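Local coordinates for protein sulfotransferase (Alicyclobacillus acidocaldarius subsp. acidocaldarius, PDB 3RNL) that probably transfers sulfuryl groups to acceptor molecules and binds magnesium in the crystal, at residues F92-P97 / A169-Y174; R102-Y107 / L175-R180; I112-R117 / E181-I186. All coordinates share one frame; numbering follows the deposited sequence. Where two conformers were deposited one is given.

How the interactions relate
Two runs of chain, 92-117 and 169-186, meet three times in this P-loop NTPase-like sandwich. Segments 92-97, 102-107 and 112-117 come first; 169-174, 175-180 and 181-186 follow in the same order. Interactions 1 and 2 share helix 167-178, their centres about 11 Å apart, whereas interaction 3 joins two neighbouring strands of the parallel sheet, its centre about 11 Å from that of interaction 1 and about 13 Å from that of interaction 2. Tyr174, Phe178 and Leu175 pack from the helix onto Ile112 and Val183, so the three contacts form one continuous body in which helical layer and sheet meet.

Interaction 1: residues F92-P97 / A169-Y174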
loop_
_atom_site.group_PDB
_atom_site.type_symbol
_atom_site.label_atom_id
_atom_site.label_comp_id
_atom_site.label_asym_id
_atom_site.label_seq_id
_atom_site.Cartn_x
_atom_site.Cartn_y
_atom_site.Cartn_z
ATOM N N PHE A 92 -1.953 4.529 -0.343
ATOM C CA PHE A 92 -1.692 5.354 0.826
ATOM C C PHE A 92 -2.725 5.190 1.953
ATOM O O PHE A 92 -2.700 5.912 2.943
ATOM C CB PHE A 92 -1.438 6.820 0.442
ATOM C CG PHE A 92 -0.245 6.988 -0.462
ATOM C CD1 PHE A 92 1.036 6.729 0.012
ATOM C CD2 PHE A 92 -0.399 7.374 -1.784
ATOM C CE1 PHE A 92 2.155 6.877 -0.830
ATOM C CE2 PHE A 92 0.709 7.517 -2.619
ATOM C CZ PHE A 92 1.985 7.263 -2.136
ATOM N N TYR A 93 -3.654 4.257 1.778
ATOM C CA TYR A 93 -4.544 3.904 2.888
ATOM C C TYR A 93 -3.740 3.543 4.148
ATOM O O TYR A 93 -4.139 3.866 5.263
ATOM C CB TYR A 93 -5.414 2.720 2.476
ATOM C CG TYR A 93 -6.673 3.051 1.700
ATOM C CD1 TYR A 93 -7.209 4.332 1.694
ATOM C CD2 TYR A 93 -7.358 2.050 1.019
ATOM C CE1 TYR A 93 -8.389 4.619 1.008
ATOM C CE2 TYR A 93 -8.535 2.324 0.330
ATOM C CZ TYR A 93 -9.045 3.606 0.342
ATOM O OH TYR A 93 -10.206 3.872 -0.331
ATOM N N LEU A 94 -2.605 2.879 3.971
ATOM C CA LEU A 94 -1.790 2.463 5.121
ATOM C C LEU A 94 -1.172 3.688 5.805
ATOM O O LEU A 94 -1.064 3.776 7.037
ATOM C CB LEU A 94 -0.689 1.514 4.625
ATOM C CG LEU A 94 0.248 1.008 5.734
ATOM C CD1 LEU A 94 -0.521 0.191 6.805
ATOM C CD2 LEU A 94 1.395 0.174 5.140
ATOM N N PHE A 95 -0.804 4.666 4.987
ATOM C CA PHE A 95 -0.050 5.821 5.458
ATOM C C PHE A 95 -0.898 6.859 6.199
ATOM O O PHE A 95 -0.468 7.393 7.225
ATOM C CB PHE A 95 0.650 6.487 4.263
ATOM C CG PHE A 95 1.357 7.781 4.613
ATOM C CD1 PHE A 95 2.556 7.763 5.306
ATOM C CD2 PHE A 95 0.819 9.009 4.242
ATOM C CE1 PHE A 95 3.219 8.951 5.624
ATOM C CE2 PHE A 95 1.467 10.200 4.566
ATOM C CZ PHE A 95 2.664 10.168 5.258
ATOM N N TYR A 96 -2.088 7.157 5.694
ATOM C CA TYR A 96 -2.899 8.224 6.298
ATOM C C TYR A 96 -3.569 7.698 7.569
ATOM O O TYR A 96 -4.264 6.681 7.538
ATOM C CB TYR A 96 -3.923 8.756 5.289
ATOM C CG TYR A 96 -3.267 9.681 4.282
ATOM C CD1 TYR A 96 -2.741 10.908 4.687
ATOM C CD2 TYR A 96 -3.137 9.317 2.953
ATOM C CE1 TYR A 96 -2.117 11.756 3.774
ATOM C CE2 TYR A 96 -2.524 10.163 2.030
ATOM C CZ TYR A 96 -2.019 11.377 2.452
ATOM O OH TYR A 96 -1.396 12.225 1.548
ATOM N N PRO A 97 -3.318 8.370 8.699
ATOM C CA PRO A 97 -3.530 7.766 10.024
ATOM C C PRO A 97 -4.982 7.587 10.448
ATOM O O PRO A 97 -5.222 6.812 11.366
ATOM C CB PRO A 97 -2.790 8.723 10.969
ATOM C CG PRO A 97 -2.888 10.038 10.277
ATOM C CD PRO A 97 -2.747 9.724 8.799
ATOM N N ALA A 169 4.172 2.077 12.997
ATOM C CA ALA A 169 2.991 2.754 13.548
ATOM C C ALA A 169 1.779 2.636 12.624
ATOM O O ALA A 169 0.632 2.624 13.088
ATOM C CB ALA A 169 3.294 4.232 13.836
ATOM N N GLN A 170 2.029 2.587 11.319
ATOM C CA GLN A 170 0.947 2.496 10.340
ATOM C C GLN A 170 0.263 1.145 10.448
ATOM O O GLN A 170 -0.963 1.052 10.439
ATOM C CB GLN A 170 1.503 2.658 8.917
ATOM C CG GLN A 170 2.264 3.982 8.734
ATOM C CD GLN A 170 2.926 4.074 7.357
ATOM O OE1 GLN A 170 2.326 3.712 6.358
ATOM N NE2 GLN A 170 4.155 4.581 7.310
ATOM N N VAL A 171 1.066 0.091 10.522
ATOM C CA VAL A 171 0.512 -1.255 10.672
ATOM C C VAL A 171 -0.177 -1.408 12.037
ATOM O O VAL A 171 -1.278 -1.997 12.133
ATOM C CB VAL A 171 1.620 -2.303 10.494
ATOM C CG1 VAL A 171 1.101 -3.701 10.821
ATOM C CG2 VAL A 171 2.174 -2.240 9.048
ATOM N N LYS A 172 0.434 -0.857 13.086
ATOM C CA LYS A 172 -0.190 -0.950 14.412
ATOM C C LYS A 172 -1.602 -0.368 14.395
ATOM O O LYS A 172 -2.516 -0.911 15.008
ATOM C CB LYS A 172 0.640 -0.230 15.477
ATOM C CG LYS A 172 -0.013 -0.310 16.872
ATOM C CD LYS A 172 0.839 0.362 17.933
ATOM C CE LYS A 172 0.269 0.135 19.348
ATOM N NZ LYS A 172 -0.945 0.976 19.635
ATOM N N ARG A 173 -1.782 0.752 13.707
ATOM C CA ARG A 173 -3.114 1.372 13.667
ATOM C C ARG A 173 -4.151 0.407 13.072
ATOM O O ARG A 173 -5.263 0.295 13.584
ATOM C CB ARG A 173 -3.071 2.701 12.887
ATOM C CG ARG A 173 -4.401 3.472 12.826
ATOM C CD ARG A 173 -4.939 3.901 14.203
ATOM N NE ARG A 173 -3.944 4.520 15.091
ATOM C CZ ARG A 173 -3.598 5.804 15.066
ATOM N NH1 ARG A 173 -2.700 6.271 15.942
ATOM N NH2 ARG A 173 -4.142 6.624 14.162
ATOM N N TYR A 174 -3.794 -0.300 11.998
ATOM C CA TYR A 174 -4.718 -1.290 11.425
ATOM C C TYR A 174 -4.947 -2.478 12.346
ATOM O O TYR A 174 -6.084 -2.961 12.470
ATOM C CB TYR A 174 -4.263 -1.769 10.042
ATOM C CG TYR A 174 -4.706 -0.807 8.963
ATOM C CD1 TYR A 174 -5.928 -0.986 8.306
ATOM C CD2 TYR A 174 -3.941 0.314 8.645
ATOM C CE1 TYR A 174 -6.355 -0.090 7.320
ATOM C CE2 TYR A 174 -4.360 1.218 7.655
ATOM C CZ TYR A 174 -5.569 1.015 7.010
ATOM O OH TYR A 174 -5.992 1.917 6.046
HETATM O O HOH W 1 -2.327 3.404 9.425
#
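Leu94 and Gln170 bring the two backbones nearest each other, their CA atoms 5.9 Å apart, where the loop after strand 85-89 passes one flank of helix 167-178. The setting is the alpha-beta-alpha sandwich of a sulfotransferase, a P-loop NTPase-like fold, and the contact joins a loop to a helix of one outer layer. Leu94 and Gln170 cross at about a right angle, with Leu94 CG 3.8 Å from Gln170 CB, while Leu94 CD1 reaches Val171 and the Tyr174 ring. Beyond CG the Gln170 chain is extended (chi2 175°), which carries its amide to Phe95: OE1 lies 3.3 Å from Phe95 CA, and NE2 sits at the edge of the phenyl ring, the amide and ring planes being nearly perpendicular. That NE2 also makes weak hydrogen bonds to Leu166 O and Val164 O. A water donates to both Leu94 O and Gln170 O, tying the backbones together between the side-chain contacts. At the outer margin Arg173, bent about CB-CG and CG-CD, folds its guanidinium back so that NH2 gives a weak hydrogen bond to Pro97 O. Deeper in, the Tyr174 side chain touches Thr99 and Ala100 of helix 99-106. Its hydroxyl donates to Tyr93 O, with OH 2.8 Å from that oxygen and standing above the carbonyl plane, at a C=O...OH angle of 107°.

Interaction 2: residues R102-Y107 / L175-R180; sequences RMYDAY and LDVFGR. With MG (magnesium ion), chain C.
Phe178 offers one face of its ring to the edge of Tyr104, an edge-to-face (T-shaped) aromatic pair with centroids 5.6 Å apart and planes inclined at 71°. Tyr104 CD1 is the atom over that face, 3.9 Å from Phe178 CE1. The rim of the phenyl ring is engaged as well: Met103 CB, of a residue modelled as selenomethionine, lies near the ring plane 3.8 Å from Phe178 CZ, and Tyr107 O approaches the edge at CE1. One aromatic ring thus touches three residues around the last turn of helix 99-106. The residue before Phe178, Val177, adds its CG1, which stands anti to the backbone N (chi1 170°) and packs against Tyr104 CB at 3.4 Å, a tight fit; the tyrosine ring runs on past Val177 O. An alanine in place of Phe178 would probably open a gap between the two helix ends, leaving the Tyr104 edge without its aromatic face and Met103 CB without its neighbour. Just past Phe178 the helix ends at Gly179, whose positive phi would jam a side chain against the preceding carbonyl oxygen. On the same terminal turn Asp176 O binds a magnesium ion at 2.3 Å, with four waters around the ion, one of them at a long distance. Within the fold, the contact closes the C-terminal ends of helices 99-106 and 167-178 against each other, with Met103 also resting on Phe12 of strand 11-13 and Phe178 on Val183 of strand 183-187.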
loop_
_atom_site.group_PDB
_atom_site.type_symbol
_atom_site.label_atom_id
_atom_site.label_comp_id
_atom_site.label_asym_id
_atom_site.label_seq_id
_atom_site.Cartn_x
_atom_site.Cartn_y
_atom_site.Cartn_z
ATOM N N ARG A 102 -11.975 5.110 9.774
ATOM C CA ARG A 102 -13.088 5.435 8.863
ATOM C C ARG A 102 -13.608 4.199 8.146
ATOM O O ARG A 102 -14.825 4.038 7.949
ATOM C CB ARG A 102 -12.674 6.464 7.800
ATOM C CG ARG A 102 -12.291 7.793 8.377
ATOM C CD ARG A 102 -11.898 8.846 7.301
ATOM N NE ARG A 102 -11.200 9.887 8.029
ATOM C CZ ARG A 102 -9.885 10.081 7.993
ATOM N NH1 ARG A 102 -9.107 9.378 7.158
ATOM N NH2 ARG A 102 -9.361 11.028 8.755
HETATM N N MSE A 103 -12.695 3.333 7.712
HETATM C CA MSE A 103 -13.100 2.072 7.083
HETATM C C MSE A 103 -13.896 1.229 8.052
HETATM O O MSE A 103 -14.920 0.648 7.697
HETATM C CB MSE A 103 -11.884 1.257 6.649
HETATM C CG MSE A 103 -11.144 1.803 5.457
HETATM SE SE MSE A 103 -9.479 0.779 5.265
HETATM C CE MSE A 103 -9.073 1.262 3.432
ATOM N N TYR A 104 -13.398 1.131 9.278
ATOM C CA TYR A 104 -14.065 0.310 10.282
ATOM C C TYR A 104 -15.462 0.827 10.599
ATOM O O TYR A 104 -16.426 0.057 10.836
ATOM C CB TYR A 104 -13.207 0.279 11.559
ATOM C CG TYR A 104 -13.789 -0.614 12.630
ATOM C CD1 TYR A 104 -13.447 -1.962 12.698
ATOM C CD2 TYR A 104 -14.695 -0.106 13.567
ATOM C CE1 TYR A 104 -13.989 -2.781 13.669
ATOM C CE2 TYR A 104 -15.233 -0.914 14.533
ATOM C CZ TYR A 104 -14.881 -2.254 14.576
ATOM O OH TYR A 104 -15.399 -3.067 15.553
ATOM N N ASP A 105 -15.584 2.143 10.636
ATOM C CA ASP A 105 -16.877 2.725 10.933
ATOM C C ASP A 105 -17.890 2.384 9.841
ATOM O O ASP A 105 -19.087 2.279 10.113
ATOM C CB ASP A 105 -16.760 4.240 11.128
ATOM C CG ASP A 105 -16.174 4.609 12.491
ATOM O OD1 ASP A 105 -16.142 3.745 13.394
ATOM O OD2 ASP A 105 -15.749 5.773 12.672
ATOM N N ALA A 106 -17.416 2.259 8.601
ATOM C CA ALA A 106 -18.278 1.824 7.494
ATOM C C ALA A 106 -18.448 0.295 7.382
ATOM O O ALA A 106 -19.554 -0.203 7.153
ATOM C CB ALA A 106 -17.760 2.406 6.167
ATOM N N TYR A 107 -17.339 -0.432 7.539
ATOM C CA TYR A 107 -17.296 -1.883 7.287
ATOM C C TYR A 107 -16.492 -2.592 8.370
ATOM O O TYR A 107 -15.341 -2.942 8.161
ATOM C CB TYR A 107 -16.655 -2.157 5.925
ATOM C CG TYR A 107 -17.397 -1.479 4.807
ATOM C CD1 TYR A 107 -18.704 -1.830 4.510
ATOM C CD2 TYR A 107 -16.800 -0.465 4.063
ATOM C CE1 TYR A 107 -19.405 -1.198 3.486
ATOM C CE2 TYR A 107 -17.497 0.166 3.026
ATOM C CZ TYR A 107 -18.787 -0.198 2.753
ATOM O OH TYR A 107 -19.474 0.436 1.740
ATOM N N LEU A 175 -3.885 -2.973 12.975
ATOM C CA LEU A 175 -4.060 -4.090 13.916
ATOM C C LEU A 175 -4.921 -3.675 15.098
ATOM O O LEU A 175 -5.752 -4.468 15.588
ATOM C CB LEU A 175 -2.715 -4.609 14.413
ATOM C CG LEU A 175 -1.867 -5.269 13.315
ATOM C CD1 LEU A 175 -0.450 -5.510 13.804
ATOM C CD2 LEU A 175 -2.510 -6.574 12.907
ATOM N N ASP A 176 -4.724 -2.451 15.582
ATOM C CA ASP A 176 -5.544 -1.975 16.695
ATOM C C ASP A 176 -7.011 -1.876 16.279
ATOM O O ASP A 176 -7.911 -2.301 16.993
ATOM C CB ASP A 176 -5.096 -0.589 17.173
ATOM C CG ASP A 176 -3.772 -0.618 17.911
ATOM O OD1 ASP A 176 -3.321 -1.720 18.318
ATOM O OD2 ASP A 176 -3.192 0.474 18.109
ATOM N N VAL A 177 -7.269 -1.283 15.131
ATOM C CA VAL A 177 -8.668 -1.042 14.741
ATOM C C VAL A 177 -9.402 -2.333 14.340
ATOM O O VAL A 177 -10.542 -2.587 14.782
ATOM C CB VAL A 177 -8.730 -0.006 13.586
ATOM C CG1 VAL A 177 -10.144 0.082 12.998
ATOM C CG2 VAL A 177 -8.262 1.369 14.084
ATOM N N PHE A 178 -8.784 -3.107 13.449
ATOM C CA PHE A 178 -9.444 -4.296 12.915
ATOM C C PHE A 178 -9.192 -5.594 13.665
ATOM O O PHE A 178 -10.009 -6.513 13.590
ATOM C CB PHE A 178 -9.064 -4.468 11.431
ATOM C CG PHE A 178 -9.741 -3.476 10.545
ATOM C CD1 PHE A 178 -11.035 -3.709 10.119
ATOM C CD2 PHE A 178 -9.120 -2.278 10.196
ATOM C CE1 PHE A 178 -11.700 -2.779 9.313
ATOM C CE2 PHE A 178 -9.785 -1.345 9.400
ATOM C CZ PHE A 178 -11.082 -1.598 8.966
ATOM N N GLY A 179 -8.140 -5.639 14.471
ATOM C CA GLY A 179 -7.769 -6.883 15.133
ATOM C C GLY A 179 -6.955 -7.794 14.227
ATOM O O GLY A 179 -7.068 -7.743 13.009
ATOM N N ARG A 180 -6.143 -8.659 14.823
ATOM C CA ARG A 180 -5.265 -9.529 14.041
ATOM C C ARG A 180 -6.029 -10.511 13.145
ATOM O O ARG A 180 -5.543 -10.905 12.087
ATOM C CB ARG A 180 -4.313 -10.281 14.977
ATOM C CG ARG A 180 -3.051 -10.802 14.308
ATOM C CD ARG A 180 -1.977 -11.139 15.347
ATOM N NE ARG A 180 -1.528 -9.956 16.084
ATOM C CZ ARG A 180 -0.437 -9.256 15.784
ATOM N NH1 ARG A 180 0.322 -9.622 14.760
ATOM N NH2 ARG A 180 -0.104 -8.195 16.512
HETATM MG MG MG C . -8.336 -3.000 19.173
HETATM O O HOH W 2 -6.530 -3.350 20.030
HETATM O O HOH W 3 -10.157 -1.941 18.496
HETATM O O HOH W 4 -7.800 -0.575 19.781
HETATM O O HOH W 5 -9.156 -5.064 18.153
#

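Interaction 3: residues I112-R117 / E181-I186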
loop_
_atom_site.group_PDB
_atom_site.type_symbol
_atom_site.label_atom_id
_atom_site.label_comp_id
_atom_site.label_asym_id
_atom_site.label_seq_id
_atom_site.Cartn_x
_atom_site.Cartn_y
_atom_site.Cartn_z
ATOM N N ILE A 112 -8.166 -6.803 5.687
ATOM C CA ILE A 112 -7.162 -5.846 5.254
ATOM C C ILE A 112 -5.938 -6.603 4.764
ATOM O O ILE A 112 -5.423 -7.461 5.496
ATOM C CB ILE A 112 -6.713 -4.986 6.443
ATOM C CG1 ILE A 112 -7.914 -4.332 7.145
ATOM C CG2 ILE A 112 -5.650 -3.953 5.999
ATOM C CD1 ILE A 112 -8.648 -3.302 6.285
ATOM N N LEU A 113 -5.491 -6.305 3.541
ATOM C CA LEU A 113 -4.225 -6.838 3.021
ATOM C C LEU A 113 -3.180 -5.746 2.975
ATOM O O LEU A 113 -3.421 -4.675 2.414
ATOM C CB LEU A 113 -4.415 -7.381 1.594
ATOM C CG LEU A 113 -5.192 -8.702 1.528
ATOM C CD1 LEU A 113 -5.581 -9.044 0.086
ATOM C CD2 LEU A 113 -4.348 -9.824 2.132
ATOM N N ILE A 114 -2.011 -6.024 3.551
ATOM C CA ILE A 114 -0.910 -5.061 3.572
ATOM C C ILE A 114 0.288 -5.766 2.980
ATOM O O ILE A 114 0.565 -6.896 3.370
ATOM C CB ILE A 114 -0.548 -4.699 5.029
ATOM C CG1 ILE A 114 -1.730 -4.011 5.715
ATOM C CG2 ILE A 114 0.723 -3.821 5.080
ATOM C CD1 ILE A 114 -1.545 -3.815 7.225
HETATM N N MSE A 115 0.993 -5.129 2.041
HETATM C CA MSE A 115 2.241 -5.723 1.539
HETATM C C MSE A 115 3.387 -4.772 1.852
HETATM O O MSE A 115 3.292 -3.574 1.587
HETATM C CB MSE A 115 2.189 -6.017 0.035
HETATM C CG MSE A 115 3.488 -6.659 -0.478
HETATM SE SE MSE A 115 3.232 -7.769 -2.064
HETATM C CE MSE A 115 1.642 -6.935 -2.758
ATOM N N LEU A 116 4.459 -5.302 2.436
ATOM C CA LEU A 116 5.586 -4.472 2.849
ATOM C C LEU A 116 6.852 -4.928 2.170
ATOM O O LEU A 116 7.068 -6.110 1.955
ATOM C CB LEU A 116 5.788 -4.556 4.370
ATOM C CG LEU A 116 4.568 -4.230 5.234
ATOM C CD1 LEU A 116 4.887 -4.469 6.721
ATOM C CD2 LEU A 116 4.118 -2.782 5.022
ATOM N N ARG A 117 7.713 -3.967 1.884
ATOM C CA ARG A 117 8.975 -4.249 1.243
ATOM C C ARG A 117 10.068 -3.570 2.059
ATOM O O ARG A 117 9.799 -2.569 2.710
ATOM C CB ARG A 117 8.921 -3.620 -0.136
ATOM C CG ARG A 117 10.146 -3.773 -0.930
ATOM C CD ARG A 117 9.915 -3.130 -2.245
ATOM N NE ARG A 117 10.990 -3.430 -3.168
ATOM C CZ ARG A 117 11.013 -2.983 -4.411
ATOM N NH1 ARG A 117 10.017 -2.222 -4.862
ATOM N NH2 ARG A 117 12.020 -3.307 -5.194
ATOM N N GLU A 181 -7.229 -10.899 13.560
ATOM C CA GLU A 181 -8.044 -11.802 12.747
ATOM C C GLU A 181 -8.353 -11.236 11.347
ATOM O O GLU A 181 -8.535 -11.981 10.373
ATOM C CB GLU A 181 -9.346 -12.118 13.497
ATOM C CG GLU A 181 -10.247 -13.117 12.803
ATOM C CD GLU A 181 -9.737 -14.536 12.923
ATOM O OE1 GLU A 181 -9.404 -14.961 14.052
ATOM O OE2 GLU A 181 -9.666 -15.221 11.882
ATOM N N GLN A 182 -8.483 -9.914 11.268
ATOM C CA GLN A 182 -8.890 -9.243 10.037
ATOM C C GLN A 182 -7.778 -8.615 9.189
ATOM O O GLN A 182 -8.063 -7.851 8.258
ATOM C CB GLN A 182 -10.028 -8.253 10.317
ATOM C CG GLN A 182 -11.329 -8.995 10.668
ATOM C CD GLN A 182 -12.408 -8.086 11.213
ATOM O OE1 GLN A 182 -12.962 -8.348 12.272
ATOM N NE2 GLN A 182 -12.718 -7.018 10.488
ATOM N N VAL A 183 -6.526 -8.838 9.580
ATOM C CA VAL A 183 -5.401 -8.223 8.873
ATOM C C VAL A 183 -4.391 -9.291 8.460
ATOM O O VAL A 183 -4.076 -10.190 9.241
ATOM C CB VAL A 183 -4.678 -7.217 9.789
ATOM C CG1 VAL A 183 -3.484 -6.575 9.034
ATOM C CG2 VAL A 183 -5.661 -6.154 10.273
ATOM N N LYS A 184 -3.894 -9.203 7.229
ATOM C CA LYS A 184 -2.839 -10.106 6.781
ATOM C C LYS A 184 -1.719 -9.276 6.195
ATOM O O LYS A 184 -1.962 -8.430 5.335
ATOM C CB LYS A 184 -3.368 -11.083 5.728
ATOM C CG LYS A 184 -2.287 -12.034 5.196
ATOM C CD LYS A 184 -2.883 -13.056 4.245
ATOM C CE LYS A 184 -1.808 -13.964 3.646
ATOM N NZ LYS A 184 -1.231 -14.857 4.693
ATOM N N VAL A 185 -0.499 -9.505 6.677
ATOM C CA VAL A 185 0.658 -8.748 6.189
ATOM C C VAL A 185 1.499 -9.679 5.344
ATOM O O VAL A 185 1.813 -10.781 5.784
ATOM C CB VAL A 185 1.503 -8.248 7.371
ATOM C CG1 VAL A 185 2.787 -7.544 6.871
ATOM C CG2 VAL A 185 0.674 -7.322 8.242
ATOM N N ILE A 186 1.840 -9.248 4.133
ATOM C CA ILE A 186 2.644 -10.048 3.208
ATOM C C ILE A 186 3.948 -9.326 2.952
ATOM O O ILE A 186 3.970 -8.103 2.883
ATOM C CB ILE A 186 1.948 -10.160 1.848
ATOM C CG1 ILE A 186 0.571 -10.794 1.993
ATOM C CG2 ILE A 186 2.785 -10.972 0.866
ATOM C CD1 ILE A 186 -0.284 -10.537 0.770
#
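Two adjacent parallel strands, 111-116 and 183-187, form one flank of the five-stranded sheet at the centre of this P-loop NTPase-like sandwich, joined in sequence by a long, mainly helical beta-alpha-beta crossover. Ile112 N opens the ladder with a bond to Gln182 O at 2.8 Å. Lys184 then gives its N to Ile112 O and takes Ile114 N on its own O; Ile186 repeats the pattern with Ile114 O and Leu116 N. The strand directions differ by 20°. Short CA-H...O contacts fill in between, the closest joining Met115 CA to Ile186 O at 3.2 Å. On one side of the sheet, Leu113 and Lys184 lie side by side and point the same way, Leu113 CD2 coming 3.9 Å from Lys184 CB, and Ile186 CD1 meets that same leucine methyl. The Lys184 amine, at the far end of its chain, is hydrogen-bonded to a glycerol that probably comes from the crystallisation liquor. On the other side Ile114 is extended through CG1 (chi2 171°), and its CD1 reaches back to Val183 CG1 at 3.8 Å. Farther along, Leu116 CD1 crosses to Val185 CG1 at 3.7 Å. Leu113 and Met115 turn their backbone polar groups the other way, to Phe12, Val14, Gly15 and Ala16, so strand 111-116 is held on both edges, whereas 183-187 is an outermost strand of this chain. Helices 21-29 and 195-206 pack on the side of Leu113, Met115 and Ile186, and helix 167-178 lies across Ile112 and Val183 on the other.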